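FMN-dependent nitronate monooxygenase (Shewanella oneidensis, PDB 5LSM) is an FMN-dependent flavoenzyme that probably oxidises propionate 3-nitronate with molecular oxygen to 3-oxopropanoate, in keeping with a role in detoxification. Local coordinates at residues A[121-135]-A[143-155]. Sequence-based numbering, arbitrary orientation.
Sequences LAKFKPEVVSFHFGL and EIKSWGSKVISTA. With FMN (flavin mononucleotide), chain I.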
# COMPACT_ATOMS: atom_id res chain seq x y z
N LEU A 121 -31.16 14.15 11.31
CA LEU A 121 -29.98 14.38 12.12
C LEU A 121 -30.17 15.55 13.08
O LEU A 121 -29.62 15.57 14.19
CB LEU A 121 -28.76 14.66 11.24
CG LEU A 121 -27.92 13.48 10.73
CD1 LEU A 121 -26.55 13.97 10.26
CD2 LEU A 121 -27.76 12.40 11.81
N ALA A 122 -30.91 16.55 12.64
CA ALA A 122 -31.01 17.80 13.39
C ALA A 122 -31.61 17.54 14.77
O ALA A 122 -31.28 18.24 15.71
CB ALA A 122 -31.85 18.80 12.62
N LYS A 123 -32.50 16.55 14.87
CA LYS A 123 -33.10 16.17 16.16
C LYS A 123 -32.07 15.62 17.15
O LYS A 123 -32.15 15.88 18.35
CB LYS A 123 -34.23 15.15 15.95
N PHE A 124 -31.08 14.89 16.65
CA PHE A 124 -30.12 14.19 17.51
C PHE A 124 -28.82 14.95 17.74
O PHE A 124 -28.21 14.83 18.80
CB PHE A 124 -29.83 12.79 16.96
CG PHE A 124 -31.03 11.89 16.96
CD1 PHE A 124 -31.46 11.29 18.13
CD2 PHE A 124 -31.80 11.76 15.82
CE1 PHE A 124 -32.62 10.53 18.15
CE2 PHE A 124 -32.93 10.97 15.82
CZ PHE A 124 -33.35 10.36 16.99
N LYS A 125 -28.37 15.72 16.75
CA LYS A 125 -27.16 16.57 16.86
C LYS A 125 -25.89 15.80 17.22
O LYS A 125 -25.35 15.95 18.31
CB LYS A 125 -27.37 17.70 17.86
CG LYS A 125 -28.33 18.77 17.34
CD LYS A 125 -28.12 20.09 18.06
CE LYS A 125 -28.28 19.94 19.56
NZ LYS A 125 -28.62 21.25 20.18
N PRO A 126 -25.39 14.98 16.27
CA PRO A 126 -24.24 14.11 16.45
C PRO A 126 -22.97 14.87 16.75
O PRO A 126 -22.68 15.85 16.11
CB PRO A 126 -24.11 13.43 15.09
CG PRO A 126 -25.47 13.45 14.52
CD PRO A 126 -26.06 14.75 14.98
N GLU A 127 -22.16 14.31 17.63
CA GLU A 127 -20.90 14.93 17.99
C GLU A 127 -19.99 14.98 16.78
O GLU A 127 -19.34 15.99 16.50
CB GLU A 127 -20.26 14.16 19.15
CG GLU A 127 -21.01 14.29 20.48
CD GLU A 127 -22.38 13.59 20.48
OE1 GLU A 127 -22.58 12.62 19.71
OE2 GLU A 127 -23.26 14.00 21.26
N VAL A 128 -20.00 13.91 15.98
CA VAL A 128 -19.33 14.00 14.71
C VAL A 128 -20.14 13.42 13.56
O VAL A 128 -20.95 12.50 13.75
CB VAL A 128 -17.84 13.50 14.73
CG1 VAL A 128 -17.28 13.39 16.15
CG2 VAL A 128 -17.65 12.22 13.97
N VAL A 129 -19.99 14.07 12.41
CA VAL A 129 -20.56 13.64 11.15
C VAL A 129 -19.39 13.39 10.17
O VAL A 129 -18.55 14.28 9.92
CB VAL A 129 -21.45 14.75 10.58
CG1 VAL A 129 -21.95 14.39 9.19
CG2 VAL A 129 -22.62 15.04 11.51
N SER A 130 -19.32 12.18 9.65
CA SER A 130 -18.23 11.81 8.78
C SER A 130 -18.83 11.61 7.41
O SER A 130 -19.99 11.25 7.29
CB SER A 130 -17.53 10.54 9.28
OG SER A 130 -18.47 9.47 9.45
N PHE A 131 -18.03 11.86 6.38
CA PHE A 131 -18.48 11.71 5.00
C PHE A 131 -17.47 10.85 4.27
O PHE A 131 -16.28 10.93 4.54
CB PHE A 131 -18.61 13.08 4.32
CG PHE A 131 -19.80 13.85 4.75
CD1 PHE A 131 -21.07 13.43 4.41
CD2 PHE A 131 -19.67 14.94 5.59
CE1 PHE A 131 -22.19 14.10 4.86
CE2 PHE A 131 -20.79 15.64 6.01
CZ PHE A 131 -22.05 15.21 5.64
N HIS A 132 -17.98 9.99 3.39
CA HIS A 132 -17.17 9.30 2.38
C HIS A 132 -17.40 9.90 0.97
O HIS A 132 -18.53 10.24 0.59
CB HIS A 132 -17.55 7.82 2.37
CG HIS A 132 -16.38 6.89 2.25
ND1 HIS A 132 -15.29 6.96 3.09
CD2 HIS A 132 -16.17 5.83 1.45
CE1 HIS A 132 -14.45 5.99 2.80
NE2 HIS A 132 -14.95 5.29 1.79
N PHE A 133 -16.32 9.97 0.19
CA PHE A 133 -16.32 10.58 -1.14
C PHE A 133 -16.46 12.11 -1.07
O PHE A 133 -17.23 12.70 -1.82
CB PHE A 133 -17.42 10.00 -2.08
CG PHE A 133 -17.59 8.51 -1.99
CD1 PHE A 133 -16.52 7.67 -2.19
CD2 PHE A 133 -18.83 7.96 -1.72
CE1 PHE A 133 -16.68 6.29 -2.07
CE2 PHE A 133 -18.99 6.60 -1.58
CZ PHE A 133 -17.91 5.76 -1.78
N GLY A 134 -15.70 12.74 -0.18
CA GLY A 134 -15.61 14.22 -0.13
C GLY A 134 -16.56 14.87 0.88
O GLY A 134 -16.67 14.45 2.02
N LEU A 135 -17.22 15.93 0.45
CA LEU A 135 -18.09 16.69 1.31
C LEU A 135 -19.35 17.11 0.57
O LEU A 135 -19.33 17.28 -0.65
CB LEU A 135 -17.37 17.94 1.81
CG LEU A 135 -16.19 17.71 2.75
CD1 LEU A 135 -15.44 19.02 2.95
CD2 LEU A 135 -16.67 17.15 4.08
N GLU A 143 -25.19 23.94 7.89
CA GLU A 143 -26.26 23.41 8.73
C GLU A 143 -25.70 22.47 9.79
O GLU A 143 -26.04 22.60 10.96
CB GLU A 143 -27.32 22.69 7.91
CG GLU A 143 -28.55 22.33 8.72
CD GLU A 143 -29.49 21.38 8.01
OE1 GLU A 143 -29.20 20.95 6.87
OE2 GLU A 143 -30.56 21.10 8.60
N ILE A 144 -24.87 21.52 9.38
CA ILE A 144 -24.25 20.56 10.29
C ILE A 144 -23.41 21.25 11.38
O ILE A 144 -23.52 20.91 12.56
CB ILE A 144 -23.37 19.53 9.52
CG1 ILE A 144 -24.25 18.58 8.72
CG2 ILE A 144 -22.53 18.70 10.49
CD1 ILE A 144 -23.53 17.93 7.55
N LYS A 145 -22.56 22.19 10.99
CA LYS A 145 -21.65 22.83 11.95
C LYS A 145 -22.46 23.54 13.03
O LYS A 145 -21.99 23.72 14.14
CB LYS A 145 -20.75 23.85 11.25
CG LYS A 145 -19.78 23.26 10.24
CD LYS A 145 -18.38 23.09 10.82
CE LYS A 145 -17.40 22.60 9.77
NZ LYS A 145 -16.72 23.72 9.08
N SER A 146 -23.66 23.99 12.67
CA SER A 146 -24.49 24.77 13.56
C SER A 146 -25.24 23.91 14.57
O SER A 146 -25.95 24.44 15.42
CB SER A 146 -25.48 25.60 12.75
OG SER A 146 -26.58 24.82 12.37
N TRP A 147 -25.09 22.59 14.47
CA TRP A 147 -25.47 21.67 15.55
C TRP A 147 -24.39 21.52 16.61
O TRP A 147 -24.60 20.88 17.62
CB TRP A 147 -25.76 20.28 14.99
CG TRP A 147 -26.71 20.25 13.88
CD1 TRP A 147 -27.75 21.10 13.67
CD2 TRP A 147 -26.77 19.28 12.83
NE1 TRP A 147 -28.46 20.71 12.56
CE2 TRP A 147 -27.88 19.60 12.03
CE3 TRP A 147 -25.99 18.16 12.50
CZ2 TRP A 147 -28.22 18.86 10.91
CZ3 TRP A 147 -26.34 17.41 11.40
CH2 TRP A 147 -27.43 17.77 10.60
N GLY A 148 -23.21 22.07 16.37
CA GLY A 148 -22.05 21.78 17.20
C GLY A 148 -21.19 20.63 16.68
O GLY A 148 -20.11 20.37 17.20
N SER A 149 -21.69 19.94 15.64
CA SER A 149 -21.05 18.72 15.12
C SER A 149 -19.71 19.05 14.52
O SER A 149 -19.55 20.07 13.85
CB SER A 149 -21.92 18.09 14.05
OG SER A 149 -23.22 17.87 14.53
N LYS A 150 -18.71 18.24 14.82
CA LYS A 150 -17.46 18.28 14.09
C LYS A 150 -17.65 17.50 12.82
O LYS A 150 -18.33 16.48 12.81
CB LYS A 150 -16.32 17.65 14.89
CG LYS A 150 -16.13 18.24 16.27
CD LYS A 150 -15.77 19.71 16.20
CE LYS A 150 -15.78 20.33 17.60
NZ LYS A 150 -17.14 20.23 18.21
N VAL A 151 -17.02 17.97 11.76
CA VAL A 151 -17.11 17.30 10.47
C VAL A 151 -15.77 16.72 10.07
O VAL A 151 -14.76 17.45 10.03
CB VAL A 151 -17.58 18.28 9.39
CG1 VAL A 151 -17.41 17.69 8.00
CG2 VAL A 151 -19.04 18.66 9.63
N ILE A 152 -15.77 15.44 9.74
CA ILE A 152 -14.59 14.77 9.18
C ILE A 152 -14.88 14.06 7.85
O ILE A 152 -16.03 13.73 7.55
CB ILE A 152 -14.01 13.74 10.17
CG1 ILE A 152 -14.98 12.58 10.38
CG2 ILE A 152 -13.71 14.39 11.51
CD1 ILE A 152 -14.41 11.48 11.24
N SER A 153 -13.83 13.85 7.04
CA SER A 153 -13.97 13.17 5.75
C SER A 153 -12.69 12.46 5.36
O SER A 153 -11.65 12.64 6.01
CB SER A 153 -14.35 14.14 4.64
OG SER A 153 -14.41 13.47 3.39
N THR A 154 -12.78 11.61 4.34
CA THR A 154 -11.68 10.73 3.99
C THR A 154 -10.83 11.34 2.85
O THR A 154 -11.35 11.89 1.90
CB THR A 154 -12.19 9.30 3.65
OG1 THR A 154 -12.49 8.57 4.86
CG2 THR A 154 -11.16 8.52 2.87
N ALA A 155 -9.51 11.33 3.03
CA ALA A 155 -8.57 11.71 1.98
C ALA A 155 -7.74 10.51 1.60
O ALA A 155 -7.21 9.83 2.49
CB ALA A 155 -7.66 12.81 2.48
N1 FMN I . -16.23 3.94 5.29
C2 FMN I . -17.27 4.81 5.22
O2 FMN I . -17.04 6.05 5.17
N3 FMN I . -18.56 4.40 5.16
C4 FMN I . -18.88 3.10 5.19
O4 FMN I . -20.06 2.71 5.13
C4A FMN I . -17.79 2.10 5.26
N5 FMN I . -18.06 0.80 5.32
C5A FMN I . -17.09 -0.12 5.45
C6 FMN I . -17.46 -1.46 5.53
C7 FMN I . -16.51 -2.44 5.68
C7M FMN I . -16.96 -3.88 5.73
C8 FMN I . -15.07 -2.06 5.75
C8M FMN I . -14.02 -3.15 5.91
C9 FMN I . -14.68 -0.72 5.67
C9A FMN I . -15.65 0.29 5.51
N10 FMN I . -15.34 1.69 5.47
C10 FMN I . -16.41 2.60 5.32
C1' FMN I . -13.96 2.20 5.49
C2' FMN I . -13.47 2.42 6.91
O2' FMN I . -13.99 3.68 7.39
C3' FMN I . -11.94 2.44 6.97
O3' FMN I . -11.42 3.27 5.92
C4' FMN I . -11.29 1.06 6.80
O4' FMN I . -12.04 0.00 7.41
C5' FMN I . -9.89 1.12 7.40
O5' FMN I . -9.15 -0.06 7.11
P FMN I . -9.24 -1.41 7.99
O1P FMN I . -9.49 -1.00 9.43
O2P FMN I . -7.90 -2.04 7.75
O3P FMN I . -10.39 -2.11 7.35
O HOH W 1 -18.98 18.08 18.28
O HOH W 2 -14.95 8.52 5.33
O HOH W 3 -13.77 11.16 1.07
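Trp147 lays its indole between two helices: the Leu121-Ala122 backbone sits over one face near its rim, Glu143 O and Ile144 CA over the other. Leu121 crosses the indole at about a right angle, its CB 3.4 Å from Trp147 CH2, and Ala122 CB lies 3.9 Å from Trp147 NE1. The wide ring spans the gap between helices 115-124 and 138-145; an alanine here would probably open a hole between them and leave Leu121 and Ala122 without their partner. Beside it, Ser149 OG, a short hydroxyl, donates to Pro126 O (2.6 Å) in the carbonyl plane. Val129 and Ile144 meet methyl to methyl, tip to tip, CG2 to CG2 at 3.8 Å, while flat Phe131 presents its ring edge, at CZ, to Ile144 CD1 (3.6 Å). Parallel strands 128-132 and 150-155 are joined by hydrogen bonds such as Val129 N to Lys150 O (3.0 Å), within a beta-alpha-beta unit of the TIM barrel. At their C-terminal ends, the usual active-site end, the chemistry turns polar: one water hydrogen-bonds Phe131 O, flavin O2 and, in the imidazole plane, His132 ND1. His132 NE2 bonds His182 O, fixing the ring's rotation from both nitrogens, and the flavin C2 carbonyl lies over one imidazole face, toward its rim.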